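Long-range contacts in lipolytic enzyme, G-D-S-L family (Bacteroides thetaiotaomicron, PDB 7BR2), which metabolises the drug diltiazem as a gut microbial serine esterase of the SGNH (GDSL) hydrolase superfamily: residues F24-S28 / M67-L71; T30-R34 / W360-R364; D260-L266 / V442-R448. All blocks are in the same frame, centred on the assembly; numbering follows the deposited sequence.

The three contacts illustrate how chemistry follows position in a fold. Interactions 1 and 2 are close neighbours, their centres about 14 Å apart, and touch where F24 O meets T30 CG2 at 3.3 Å; strand 21-26 leads into helix 28-32. Interaction 1 is fully buried and largely apolar, with one buried arginine, R70, among the apolar side chains. Interaction 2 is partly buried and governed by charge, joining helix 28-32 and the residues after it to the long helix 344-377. Interaction 3 lies apart, its centre about 49 Å from that of interaction 1, in an antiparallel sheet whose pairing is mainly backbone, one face mostly apolar, the other more exposed and mostly polar.

Interaction 1 of 3, residues F24-S28 / M67-L71; sequences FLGNS and MNKRL
L25 overlaps M67 and L71 of helix 64-75, its CD1 lying 3.7 Å from M67 CG and its CD2 4.0 Å from L71 CD2. The leucine has chi1 t and chi2 p, with its CA-to-CB bond directed toward the helix. Residues 24-26 are the end of an extended strand, and 67-71 are helical; the two axes approach to 10.2 Å with their N-to-C directions 136° apart, and the nearest CA pair is G26 and M67 at 7.5 Å. M67, with chi1 m and the rest of its chain extended (t, t), reaches the strand backbone just after L25: its CE stands 3.4 Å from G26 C and 3.7 Å from N27 N. M120 of helix 102-125 packs against both L25 and M67. R70, p at chi1 and then extended through chi3, brings NH2 to 3.5 Å from L25 CD1, which lies over one face of the guanidinium, and to 3.0 Å from G26 O, which lies near its plane. R70 is salt-bridged to D62 and D74. Past G26 the chain leaves the strand, and N27 (chi1 p), at the N-cap of the next helix, caps it with OD1 accepting from I29 N. S28 opens that helix, and its OG is hydrogen-bonded to H207 NE2, as expected of a Ser-His pair in a probable catalytic triad. A helix packed on a strand of the parallel sheet, with the likely nucleophile at the turn following that strand, is typical of the alpha/beta SGNH hydrolase fold.

Interaction 2 of 3, residues T30-R34 / W360-R364; sequences TDGGR and WELER
A salt bridge leads this contact: R364 NH1 donates to D31 OD1 at 2.8 Å, while R364 NE donates to D31 O at 3.0 Å, so one guanidinium grips side chain and backbone of the same residue. The bent R364 chain (chi1 m, chi2 -118° between wells, chi3 p) allows this. D31 OD2 is taken by G60 N; E368 also pairs with R364 NH1. W360 NE1 donates to G33 O at 3.0 Å. The CA-to-CB bond of W360 points toward residues 30-34, and chi1 t with chi2 near 90° places G33 O near the ring plane. R34, m at chi1 and extended through chi3, lies across one ring face: CZ is 3.8 Å from the centroid of the six-membered W360 ring, a cation-pi stack with planes at 26°, and CG is 3.8 Å from that of the five-membered ring (CH-pi). CA pairs G32-R364 (7.3 Å) and R34-W360 (7.8 Å) set the register. R34 also salt-bridges E357; directional bonds and charge, more than apolar burial, tie the helix 28-32 turn to helical 360-364.

Interaction 3 of 3, residues D260-L266 / V442-R448; sequences DISFDYL and VRKIVLR
Backbone hydrogen bonds define this pair of antiparallel strands, whose axes approach to 4.7 Å with N-to-C directions 171° apart. Three hydrogen-bonded pairs set the register: I261 N to L447 O (3.0 Å) and L447 N to I261 O (2.8 Å), F263 N to I445 O and I445 N to F263 O (both 2.9 Å), Y265 N to R443 O and R443 N to Y265 O (both 2.9 Å). Between them, S262-V446 and D264-K444 are non-hydrogen-bonded pairs, with CA atoms 4.3 and 4.9 Å apart; there S262 CA-H points at I445 O, 3.1 Å from CA. Apolar contacts gather on one face, where I261, F263 and Y265 touch strand 232-237, I445 and L447 pack on L316, and R443 shares the face. F263, p at chi1, folds its ring over I445, giving a CH-pi contact of 4.0 Å from I445 CB to the ring centroid; I445 CD1 reaches Y265 CB at 3.6 Å, and I261 CG2 meets L447 CB at 3.7 Å. On the other face, S262 CB meets K444 CE at 3.6 Å and V446 CG2 at 3.8 Å. Polar ends find partners beyond the pair: Y265 with E303, R443 with D319 and Q348, D260 with K449. Strands 249-257 and 313-318 continue the sheet on its two sides. Main-chain bonding fixes the alignment of strand 443-449 with strand 260-267, while the mostly apolar face joins this sheet to a neighbouring one.

Interaction 1 of 3, residues F24-S28 / M67-L71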
ATOM      1  N   PHE A  24      -6.157  -2.650   8.176  1.00 27.60           N
ATOM      2  CA  PHE A  24      -6.663  -1.520   7.390  1.00 29.41           C
ATOM      3  C   PHE A  24      -8.142  -1.742   7.099  1.00 31.30           C
ATOM      4  O   PHE A  24      -8.496  -2.474   6.174  1.00 28.48           O
ATOM      5  CB  PHE A  24      -5.880  -1.375   6.090  1.00 26.17           C
ATOM      6  CG  PHE A  24      -4.495  -0.843   6.276  1.00 28.96           C
ATOM      7  CD1 PHE A  24      -3.443  -1.699   6.561  1.00 29.99           C
ATOM      8  CD2 PHE A  24      -4.240   0.517   6.162  1.00 26.55           C
ATOM      9  CE1 PHE A  24      -2.143  -1.210   6.739  1.00 31.61           C
ATOM     10  CE2 PHE A  24      -2.961   1.013   6.326  1.00 31.02           C
ATOM     11  CZ  PHE A  24      -1.905   0.147   6.622  1.00 29.41           C
ATOM     12  N   LEU A  25      -9.002  -1.088   7.874  1.00 25.64           N
ATOM     13  CA  LEU A  25     -10.438  -1.239   7.708  1.00 28.10           C
ATOM     14  C   LEU A  25     -10.951  -0.285   6.628  1.00 31.86           C
ATOM     15  O   LEU A  25     -10.684   0.926   6.679  1.00 33.05           O
ATOM     16  CB  LEU A  25     -11.137  -0.979   9.044  1.00 25.77           C
ATOM     17  CG  LEU A  25     -12.636  -0.676   9.047  1.00 31.52           C
ATOM     18  CD1 LEU A  25     -13.420  -1.825   8.451  1.00 29.38           C
ATOM     19  CD2 LEU A  25     -13.073  -0.426  10.470  1.00 30.58           C
ATOM     20  N   GLY A  26     -11.691  -0.812   5.656  1.00 29.12           N
ATOM     21  CA  GLY A  26     -12.114   0.086   4.595  1.00 33.14           C
ATOM     22  C   GLY A  26     -13.195  -0.495   3.713  1.00 32.93           C
ATOM     23  O   GLY A  26     -13.842  -1.489   4.054  1.00 35.76           O
ATOM     24  N   ASN A  27     -13.390   0.156   2.559  1.00 30.92           N
ATOM     25  CA  ASN A  27     -14.392  -0.304   1.606  1.00 29.28           C
ATOM     26  C   ASN A  27     -13.743  -0.975   0.402  1.00 29.98           C
ATOM     27  O   ASN A  27     -12.729  -1.676   0.555  1.00 31.06           O
ATOM     28  CB  ASN A  27     -15.300   0.854   1.158  1.00 32.02           C
ATOM     29  CG  ASN A  27     -14.530   2.057   0.617  1.00 38.17           C
ATOM     30  OD1 ASN A  27     -13.389   1.932   0.146  1.00 32.99           O
ATOM     31  ND2 ASN A  27     -15.172   3.228   0.659  1.00 27.66           N
ATOM     32  N   SER A  28     -14.319  -0.797  -0.798  1.00 28.00           N
ATOM     33  CA  SER A  28     -13.787  -1.517  -1.948  1.00 27.60           C
ATOM     34  C   SER A  28     -12.391  -1.053  -2.306  1.00 25.92           C
ATOM     35  O   SER A  28     -11.607  -1.833  -2.854  1.00 28.80           O
ATOM     36  CB  SER A  28     -14.687  -1.384  -3.173  1.00 28.45           C
ATOM     37  OG  SER A  28     -15.081  -0.045  -3.387  1.00 40.89           O
ATOM     38  N   MET A  67     -19.146  -1.423   8.246  1.00 32.08           N
ATOM     39  CA  MET A  67     -17.915  -1.548   9.010  1.00 27.87           C
ATOM     40  C   MET A  67     -18.204  -1.729  10.499  1.00 29.14           C
ATOM     41  O   MET A  67     -17.607  -2.596  11.167  1.00 28.65           O
ATOM     42  CB  MET A  67     -17.060  -0.318   8.735  1.00 28.81           C
ATOM     43  CG  MET A  67     -16.596  -0.246   7.284  1.00 31.14           C
ATOM     44  SD  MET A  67     -15.602   1.239   6.967  1.00 32.66           S
ATOM     45  CE  MET A  67     -15.666   1.393   5.190  1.00 29.84           C
ATOM     46  N   ASN A  68     -19.154  -0.943  11.028  1.00 32.11           N
ATOM     47  CA  ASN A  68     -19.535  -1.075  12.429  1.00 28.67           C
ATOM     48  C   ASN A  68     -20.158  -2.436  12.714  1.00 32.37           C
ATOM     49  O   ASN A  68     -19.886  -3.031  13.762  1.00 33.16           O
ATOM     50  CB  ASN A  68     -20.510   0.037  12.826  1.00 32.48           C
ATOM     51  CG  ASN A  68     -20.939  -0.067  14.283  1.00 33.41           C
ATOM     52  OD1 ASN A  68     -20.138   0.159  15.189  1.00 34.62           O
ATOM     53  ND2 ASN A  68     -22.190  -0.457  14.512  1.00 25.65           N
ATOM     54  N   LYS A  69     -21.053  -2.911  11.828  1.00 37.53           N
ATOM     55  CA  LYS A  69     -21.663  -4.236  12.007  1.00 32.96           C
ATOM     56  C   LYS A  69     -20.613  -5.331  12.151  1.00 31.47           C
ATOM     57  O   LYS A  69     -20.823  -6.307  12.883  1.00 29.64           O
ATOM     58  CB  LYS A  69     -22.553  -4.628  10.819  1.00 33.00           C
ATOM     59  CG  LYS A  69     -23.909  -4.008  10.654  1.00 37.29           C
ATOM     60  CD  LYS A  69     -24.610  -4.728   9.475  1.00 35.86           C
ATOM     61  CE  LYS A  69     -23.614  -4.994   8.353  1.00 39.43           C
ATOM     62  NZ  LYS A  69     -23.883  -6.182   7.497  1.00 29.88           N
ATOM     63  N   ARG A  70     -19.499  -5.221  11.417  1.00 26.70           N
ATOM     64  CA  ARG A  70     -18.547  -6.334  11.357  1.00 27.36           C
ATOM     65  C   ARG A  70     -17.297  -6.143  12.217  1.00 27.29           C
ATOM     66  O   ARG A  70     -16.383  -6.966  12.134  1.00 27.10           O
ATOM     67  CB  ARG A  70     -18.131  -6.612   9.911  1.00 25.71           C
ATOM     68  CG  ARG A  70     -17.359  -5.505   9.237  1.00 27.78           C
ATOM     69  CD  ARG A  70     -16.972  -5.944   7.823  1.00 30.46           C
ATOM     70  NE  ARG A  70     -16.614  -4.826   6.948  1.00 30.10           N
ATOM     71  CZ  ARG A  70     -15.368  -4.432   6.705  1.00 34.16           C
ATOM     72  NH1 ARG A  70     -14.344  -5.068   7.276  1.00 29.57           N
ATOM     73  NH2 ARG A  70     -15.147  -3.410   5.880  1.00 27.67           N
ATOM     74  N   LEU A  71     -17.224  -5.079  13.024  1.00 26.76           N
ATOM     75  CA  LEU A  71     -16.069  -4.915  13.919  1.00 26.51           C
ATOM     76  C   LEU A  71     -15.746  -6.170  14.753  1.00 25.36           C
ATOM     77  O   LEU A  71     -14.586  -6.595  14.813  1.00 27.73           O
ATOM     78  CB  LEU A  71     -16.288  -3.726  14.854  1.00 26.12           C
ATOM     79  CG  LEU A  71     -16.137  -2.330  14.257  1.00 30.76           C
ATOM     80  CD1 LEU A  71     -16.336  -1.273  15.342  1.00 34.26           C
ATOM     81  CD2 LEU A  71     -14.801  -2.190  13.575  1.00 30.25           C
TER

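Interaction 2 of 3, residues T30-R34 / W360-R364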
ATOM      1  N   THR A  30     -10.018  -0.419  -0.257  1.00 32.14           N
ATOM      2  CA  THR A  30      -9.210  -1.301   0.578  1.00 28.42           C
ATOM      3  C   THR A  30      -9.367  -2.761   0.163  1.00 26.11           C
ATOM      4  O   THR A  30      -8.377  -3.482  -0.007  1.00 26.98           O
ATOM      5  CB  THR A  30      -9.629  -1.126   2.034  1.00 28.59           C
ATOM      6  OG1 THR A  30      -9.425   0.235   2.424  1.00 30.18           O
ATOM      7  CG2 THR A  30      -8.861  -2.076   2.950  1.00 30.84           C
ATOM      8  N   ASP A  31     -10.612  -3.210   0.009  1.00 26.49           N
ATOM      9  CA  ASP A  31     -10.907  -4.613  -0.268  1.00 25.03           C
ATOM     10  C   ASP A  31     -10.171  -5.104  -1.508  1.00 28.78           C
ATOM     11  O   ASP A  31      -9.388  -6.061  -1.446  1.00 28.41           O
ATOM     12  CB  ASP A  31     -12.424  -4.775  -0.410  1.00 30.90           C
ATOM     13  CG  ASP A  31     -12.864  -6.222  -0.620  1.00 28.45           C
ATOM     14  OD1 ASP A  31     -12.018  -7.137  -0.617  1.00 28.32           O
ATOM     15  OD2 ASP A  31     -14.093  -6.435  -0.723  1.00 30.21           O
ATOM     16  N   GLY A  32     -10.382  -4.438  -2.638  1.00 27.86           N
ATOM     17  CA  GLY A  32      -9.791  -4.870  -3.879  1.00 25.16           C
ATOM     18  C   GLY A  32      -8.475  -4.217  -4.228  1.00 31.06           C
ATOM     19  O   GLY A  32      -7.922  -4.515  -5.293  1.00 27.92           O
ATOM     20  N   GLY A  33      -7.943  -3.334  -3.377  1.00 29.42           N
ATOM     21  CA  GLY A  33      -6.734  -2.604  -3.690  1.00 32.82           C
ATOM     22  C   GLY A  33      -5.484  -3.133  -2.992  1.00 29.84           C
ATOM     23  O   GLY A  33      -5.526  -4.014  -2.140  1.00 31.86           O
ATOM     24  N   ARG A  34      -4.347  -2.518  -3.338  1.00 29.45           N
ATOM     25  CA  ARG A  34      -3.050  -3.026  -2.911  1.00 26.28           C
ATOM     26  C   ARG A  34      -2.241  -2.063  -2.051  1.00 26.92           C
ATOM     27  O   ARG A  34      -1.112  -2.401  -1.677  1.00 29.58           O
ATOM     28  CB  ARG A  34      -2.217  -3.418  -4.139  1.00 28.05           C
ATOM     29  CG  ARG A  34      -2.601  -4.756  -4.788  1.00 25.84           C
ATOM     30  CD  ARG A  34      -1.751  -4.975  -6.021  1.00 23.23           C
ATOM     31  NE  ARG A  34      -2.009  -6.231  -6.728  1.00 29.57           N
ATOM     32  CZ  ARG A  34      -3.030  -6.445  -7.562  1.00 32.72           C
ATOM     33  NH1 ARG A  34      -3.946  -5.508  -7.786  1.00 28.52           N
ATOM     34  NH2 ARG A  34      -3.144  -7.617  -8.166  1.00 32.65           N
ATOM     35  N   TRP A 360      -1.192 -11.608  -1.268  1.00 25.41           N
ATOM     36  CA  TRP A 360      -2.305 -10.671  -1.360  1.00 26.63           C
ATOM     37  C   TRP A 360      -3.512 -11.318  -2.039  1.00 26.12           C
ATOM     38  O   TRP A 360      -4.654 -11.118  -1.603  1.00 27.89           O
ATOM     39  CB  TRP A 360      -1.855  -9.402  -2.095  1.00 28.08           C
ATOM     40  CG  TRP A 360      -2.959  -8.441  -2.394  1.00 27.92           C
ATOM     41  CD1 TRP A 360      -3.411  -7.428  -1.594  1.00 26.04           C
ATOM     42  CD2 TRP A 360      -3.769  -8.415  -3.579  1.00 23.83           C
ATOM     43  NE1 TRP A 360      -4.444  -6.764  -2.217  1.00 26.50           N
ATOM     44  CE2 TRP A 360      -4.690  -7.357  -3.431  1.00 29.93           C
ATOM     45  CE3 TRP A 360      -3.807  -9.185  -4.742  1.00 25.58           C
ATOM     46  CZ2 TRP A 360      -5.646  -7.051  -4.409  1.00 27.59           C
ATOM     47  CZ3 TRP A 360      -4.757  -8.877  -5.721  1.00 28.71           C
ATOM     48  CH2 TRP A 360      -5.660  -7.818  -5.545  1.00 28.50           C
ATOM     49  N   GLU A 361      -3.275 -12.132  -3.082  1.00 26.00           N
ATOM     50  CA  GLU A 361      -4.386 -12.810  -3.766  1.00 28.34           C
ATOM     51  C   GLU A 361      -5.102 -13.793  -2.844  1.00 27.83           C
ATOM     52  O   GLU A 361      -6.347 -13.833  -2.786  1.00 25.52           O
ATOM     53  CB  GLU A 361      -3.879 -13.546  -5.009  1.00 29.99           C
ATOM     54  CG  GLU A 361      -3.694 -12.655  -6.226  1.00 39.11           C
ATOM     55  CD  GLU A 361      -2.899 -13.322  -7.344  1.00 47.06           C
ATOM     56  OE1 GLU A 361      -2.992 -14.562  -7.489  1.00 43.06           O
ATOM     57  OE2 GLU A 361      -2.156 -12.591  -8.065  1.00 56.61           O
ATOM     58  N   LEU A 362      -4.325 -14.604  -2.115  1.00 27.90           N
ATOM     59  CA  LEU A 362      -4.935 -15.508  -1.142  1.00 24.91           C
ATOM     60  C   LEU A 362      -5.788 -14.730  -0.140  1.00 25.13           C
ATOM     61  O   LEU A 362      -6.963 -15.072   0.126  1.00 28.44           O
ATOM     62  CB  LEU A 362      -3.840 -16.293  -0.427  1.00 23.47           C
ATOM     63  CG  LEU A 362      -3.253 -17.456  -1.222  1.00 31.12           C
ATOM     64  CD1 LEU A 362      -1.950 -17.994  -0.576  1.00 29.19           C
ATOM     65  CD2 LEU A 362      -4.279 -18.557  -1.390  1.00 23.85           C
ATOM     66  N   GLU A 363      -5.234 -13.630   0.379  1.00 26.29           N
ATOM     67  CA  GLU A 363      -5.996 -12.826   1.334  1.00 27.78           C
ATOM     68  C   GLU A 363      -7.288 -12.310   0.707  1.00 25.49           C
ATOM     69  O   GLU A 363      -8.332 -12.260   1.375  1.00 27.75           O
ATOM     70  CB  GLU A 363      -5.147 -11.669   1.861  1.00 26.98           C
ATOM     71  CG  GLU A 363      -5.786 -10.956   3.046  1.00 25.17           C
ATOM     72  CD  GLU A 363      -4.964  -9.773   3.564  1.00 32.54           C
ATOM     73  OE1 GLU A 363      -4.112  -9.243   2.809  1.00 26.56           O
ATOM     74  OE2 GLU A 363      -5.183  -9.383   4.739  1.00 26.78           O
ATOM     75  N   ARG A 364      -7.254 -11.962  -0.583  1.00 22.06           N
ATOM     76  CA  ARG A 364      -8.485 -11.513  -1.236  1.00 24.73           C
ATOM     77  C   ARG A 364      -9.549 -12.599  -1.217  1.00 25.63           C
ATOM     78  O   ARG A 364     -10.747 -12.303  -1.085  1.00 24.14           O
ATOM     79  CB  ARG A 364      -8.224 -11.077  -2.677  1.00 27.16           C
ATOM     80  CG  ARG A 364      -7.639  -9.655  -2.812  1.00 31.06           C
ATOM     81  CD  ARG A 364      -8.568  -8.721  -3.591  1.00 27.78           C
ATOM     82  NE  ARG A 364      -9.878  -8.573  -2.968  1.00 31.18           N
ATOM     83  CZ  ARG A 364     -10.974  -9.210  -3.371  1.00 25.60           C
ATOM     84  NH1 ARG A 364     -12.120  -9.014  -2.744  1.00 29.26           N
ATOM     85  NH2 ARG A 364     -10.914 -10.047  -4.394  1.00 27.09           N
TER

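Interaction 3 of 3, residues D260-L266 / V442-R448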
ATOM      1  N   ASP A 260      40.629  -0.469 -12.307  1.00 59.73           N
ATOM      2  CA  ASP A 260      39.358  -0.996 -11.823  1.00 51.50           C
ATOM      3  C   ASP A 260      39.297  -0.890 -10.311  1.00 51.06           C
ATOM      4  O   ASP A 260      40.297  -1.076  -9.614  1.00 56.36           O
ATOM      5  CB  ASP A 260      39.193  -2.454 -12.226  1.00 46.91           C
ATOM      6  CG  ASP A 260      39.370  -2.667 -13.693  1.00 48.55           C
ATOM      7  OD1 ASP A 260      39.276  -1.675 -14.435  1.00 52.86           O
ATOM      8  OD2 ASP A 260      39.672  -3.810 -14.092  1.00 52.00           O
ATOM      9  N   ILE A 261      38.104  -0.638  -9.795  1.00 48.12           N
ATOM     10  CA  ILE A 261      37.938  -0.562  -8.353  1.00 48.79           C
ATOM     11  C   ILE A 261      36.793  -1.480  -7.948  1.00 51.79           C
ATOM     12  O   ILE A 261      35.789  -1.593  -8.655  1.00 48.21           O
ATOM     13  CB  ILE A 261      37.710   0.888  -7.884  1.00 48.72           C
ATOM     14  CG1 ILE A 261      37.772   0.970  -6.357  1.00 51.24           C
ATOM     15  CG2 ILE A 261      36.411   1.446  -8.439  1.00 41.60           C
ATOM     16  CD1 ILE A 261      37.876   2.386  -5.830  1.00 53.89           C
ATOM     17  N   SER A 262      36.953  -2.152  -6.815  1.00 48.82           N
ATOM     18  CA  SER A 262      35.988  -3.144  -6.373  1.00 41.94           C
ATOM     19  C   SER A 262      35.889  -3.093  -4.860  1.00 43.89           C
ATOM     20  O   SER A 262      36.840  -2.701  -4.180  1.00 43.24           O
ATOM     21  CB  SER A 262      36.384  -4.541  -6.850  1.00 39.22           C
ATOM     22  OG  SER A 262      37.478  -5.026  -6.101  1.00 39.76           O
ATOM     23  N   PHE A 263      34.714  -3.435  -4.341  1.00 34.81           N
ATOM     24  CA  PHE A 263      34.557  -3.505  -2.896  1.00 43.03           C
ATOM     25  C   PHE A 263      33.378  -4.404  -2.544  1.00 44.30           C
ATOM     26  O   PHE A 263      32.621  -4.856  -3.410  1.00 42.98           O
ATOM     27  CB  PHE A 263      34.389  -2.110  -2.284  1.00 37.18           C
ATOM     28  CG  PHE A 263      33.282  -1.307  -2.892  1.00 39.34           C
ATOM     29  CD1 PHE A 263      33.500  -0.555  -4.034  1.00 41.09           C
ATOM     30  CD2 PHE A 263      32.027  -1.274  -2.304  1.00 42.47           C
ATOM     31  CE1 PHE A 263      32.486   0.204  -4.589  1.00 41.17           C
ATOM     32  CE2 PHE A 263      31.005  -0.520  -2.853  1.00 40.85           C
ATOM     33  CZ  PHE A 263      31.232   0.221  -3.996  1.00 42.53           C
ATOM     34  N   ASP A 264      33.250  -4.666  -1.247  1.00 40.87           N
ATOM     35  CA  ASP A 264      32.175  -5.461  -0.680  1.00 40.60           C
ATOM     36  C   ASP A 264      31.174  -4.523  -0.024  1.00 39.89           C
ATOM     37  O   ASP A 264      31.557  -3.629   0.750  1.00 36.85           O
ATOM     38  CB  ASP A 264      32.725  -6.472   0.326  1.00 36.21           C
ATOM     39  CG  ASP A 264      33.471  -7.617  -0.352  1.00 39.88           C
ATOM     40  OD1 ASP A 264      33.316  -7.797  -1.581  1.00 40.93           O
ATOM     41  OD2 ASP A 264      34.236  -8.322   0.334  1.00 40.19           O
ATOM     42  N   TYR A 265      29.905  -4.703  -0.392  1.00 34.45           N
ATOM     43  CA  TYR A 265      28.788  -3.868   0.028  1.00 39.58           C
ATOM     44  C   TYR A 265      27.809  -4.738   0.806  1.00 37.08           C
ATOM     45  O   TYR A 265      27.284  -5.714   0.261  1.00 35.50           O
ATOM     46  CB  TYR A 265      28.132  -3.262  -1.216  1.00 36.00           C
ATOM     47  CG  TYR A 265      26.762  -2.644  -1.052  1.00 34.09           C
ATOM     48  CD1 TYR A 265      26.541  -1.604  -0.161  1.00 34.99           C
ATOM     49  CD2 TYR A 265      25.698  -3.093  -1.811  1.00 30.47           C
ATOM     50  CE1 TYR A 265      25.292  -1.036  -0.033  1.00 29.46           C
ATOM     51  CE2 TYR A 265      24.446  -2.532  -1.690  1.00 29.67           C
ATOM     52  CZ  TYR A 265      24.250  -1.503  -0.803  1.00 33.11           C
ATOM     53  OH  TYR A 265      22.996  -0.940  -0.686  1.00 36.23           O
ATOM     54  N   LEU A 266      27.582  -4.424   2.075  1.00 33.54           N
ATOM     55  CA  LEU A 266      26.574  -5.145   2.847  1.00 36.89           C
ATOM     56  C   LEU A 266      25.535  -4.131   3.305  1.00 35.24           C
ATOM     57  O   LEU A 266      25.767  -3.376   4.250  1.00 35.07           O
ATOM     58  CB  LEU A 266      27.185  -5.913   4.026  1.00 33.15           C
ATOM     59  CG  LEU A 266      26.127  -6.611   4.905  1.00 39.35           C
ATOM     60  CD1 LEU A 266      25.341  -7.682   4.114  1.00 39.57           C
ATOM     61  CD2 LEU A 266      26.712  -7.216   6.175  1.00 36.69           C
ATOM     62  N   VAL A 442      26.274  -9.924   1.332  1.00 30.10           N
ATOM     63  CA  VAL A 442      27.412  -9.159   0.845  1.00 34.66           C
ATOM     64  C   VAL A 442      27.439  -9.246  -0.674  1.00 36.43           C
ATOM     65  O   VAL A 442      27.443 -10.341  -1.249  1.00 37.59           O
ATOM     66  CB  VAL A 442      28.722  -9.652   1.475  1.00 35.05           C
ATOM     67  CG1 VAL A 442      29.896  -8.878   0.906  1.00 41.77           C
ATOM     68  CG2 VAL A 442      28.691  -9.483   2.984  1.00 34.91           C
ATOM     69  N   ARG A 443      27.439  -8.085  -1.330  1.00 33.90           N
ATOM     70  CA  ARG A 443      27.476  -7.975  -2.784  1.00 36.75           C
ATOM     71  C   ARG A 443      28.814  -7.398  -3.235  1.00 35.97           C
ATOM     72  O   ARG A 443      29.285  -6.392  -2.692  1.00 36.94           O
ATOM     73  CB  ARG A 443      26.331  -7.097  -3.292  1.00 32.84           C
ATOM     74  CG  ARG A 443      24.955  -7.565  -2.874  1.00 37.21           C
ATOM     75  CD  ARG A 443      24.605  -8.905  -3.513  1.00 34.48           C
ATOM     76  NE  ARG A 443      23.239  -9.305  -3.195  1.00 35.54           N
ATOM     77  CZ  ARG A 443      22.651 -10.403  -3.661  1.00 34.86           C
ATOM     78  NH1 ARG A 443      23.310 -11.219  -4.478  1.00 34.20           N
ATOM     79  NH2 ARG A 443      21.400 -10.681  -3.312  1.00 30.15           N
ATOM     80  N   LYS A 444      29.388  -8.007  -4.264  1.00 34.23           N
ATOM     81  CA  LYS A 444      30.678  -7.608  -4.810  1.00 41.20           C
ATOM     82  C   LYS A 444      30.466  -6.578  -5.913  1.00 39.02           C
ATOM     83  O   LYS A 444      29.997  -6.916  -7.003  1.00 38.27           O
ATOM     84  CB  LYS A 444      31.393  -8.846  -5.334  1.00 42.78           C
ATOM     85  CG  LYS A 444      32.611  -8.580  -6.165  1.00 44.50           C
ATOM     86  CD  LYS A 444      33.838  -8.225  -5.378  1.00 49.76           C
ATOM     87  CE  LYS A 444      34.946  -7.814  -6.360  1.00 53.91           C
ATOM     88  NZ  LYS A 444      35.089  -8.756  -7.546  1.00 43.48           N
ATOM     89  N   ILE A 445      30.822  -5.324  -5.640  1.00 37.64           N
ATOM     90  CA  ILE A 445      30.638  -4.229  -6.587  1.00 39.08           C
ATOM     91  C   ILE A 445      31.958  -3.962  -7.300  1.00 41.73           C
ATOM     92  O   ILE A 445      33.008  -3.854  -6.656  1.00 37.66           O
ATOM     93  CB  ILE A 445      30.119  -2.970  -5.876  1.00 34.52           C
ATOM     94  CG1 ILE A 445      28.759  -3.280  -5.229  1.00 35.08           C
ATOM     95  CG2 ILE A 445      30.044  -1.812  -6.852  1.00 34.57           C
ATOM     96  CD1 ILE A 445      28.049  -2.085  -4.613  1.00 32.88           C
ATOM     97  N   VAL A 446      31.901  -3.838  -8.626  1.00 42.99           N
ATOM     98  CA  VAL A 446      33.074  -3.652  -9.471  1.00 36.46           C
ATOM     99  C   VAL A 446      32.792  -2.514 -10.437  1.00 42.99           C
ATOM    100  O   VAL A 446      31.725  -2.474 -11.064  1.00 35.79           O
ATOM    101  CB  VAL A 446      33.413  -4.932 -10.261  1.00 37.16           C
ATOM    102  CG1 VAL A 446      34.416  -4.632 -11.361  1.00 36.31           C
ATOM    103  CG2 VAL A 446      33.897  -6.038  -9.342  1.00 39.33           C
ATOM    104  N   LEU A 447      33.744  -1.592 -10.558  1.00 45.79           N
ATOM    105  CA  LEU A 447      33.736  -0.572 -11.593  1.00 46.11           C
ATOM    106  C   LEU A 447      34.947  -0.848 -12.466  1.00 47.95           C
ATOM    107  O   LEU A 447      36.093  -0.639 -12.040  1.00 48.41           O
ATOM    108  CB  LEU A 447      33.764   0.838 -11.007  1.00 43.72           C
ATOM    109  CG  LEU A 447      32.440   1.204 -10.324  1.00 43.99           C
ATOM    110  CD1 LEU A 447      32.636   2.293  -9.299  1.00 44.39           C
ATOM    111  CD2 LEU A 447      31.361   1.580 -11.317  1.00 46.98           C
ATOM    112  N   ARG A 448      34.679  -1.334 -13.670  1.00 45.01           N
ATOM    113  CA  ARG A 448      35.702  -1.753 -14.613  1.00 51.81           C
ATOM    114  C   ARG A 448      35.836  -0.639 -15.642  1.00 55.19           C
ATOM    115  O   ARG A 448      34.842  -0.255 -16.262  1.00 53.18           O
ATOM    116  CB  ARG A 448      35.278  -3.058 -15.289  1.00 52.52           C
ATOM    117  CG  ARG A 448      36.168  -3.516 -16.424  1.00 52.80           C
ATOM    118  CD  ARG A 448      35.600  -4.759 -17.120  1.00 60.22           C
ATOM    119  NE  ARG A 448      35.328  -5.896 -16.239  1.00 69.09           N
ATOM    120  CZ  ARG A 448      34.586  -6.946 -16.590  1.00 65.76           C
ATOM    121  NH1 ARG A 448      34.023  -6.988 -17.791  1.00 68.99           N
ATOM    122  NH2 ARG A 448      34.389  -7.945 -15.738  1.00 59.93           N
TER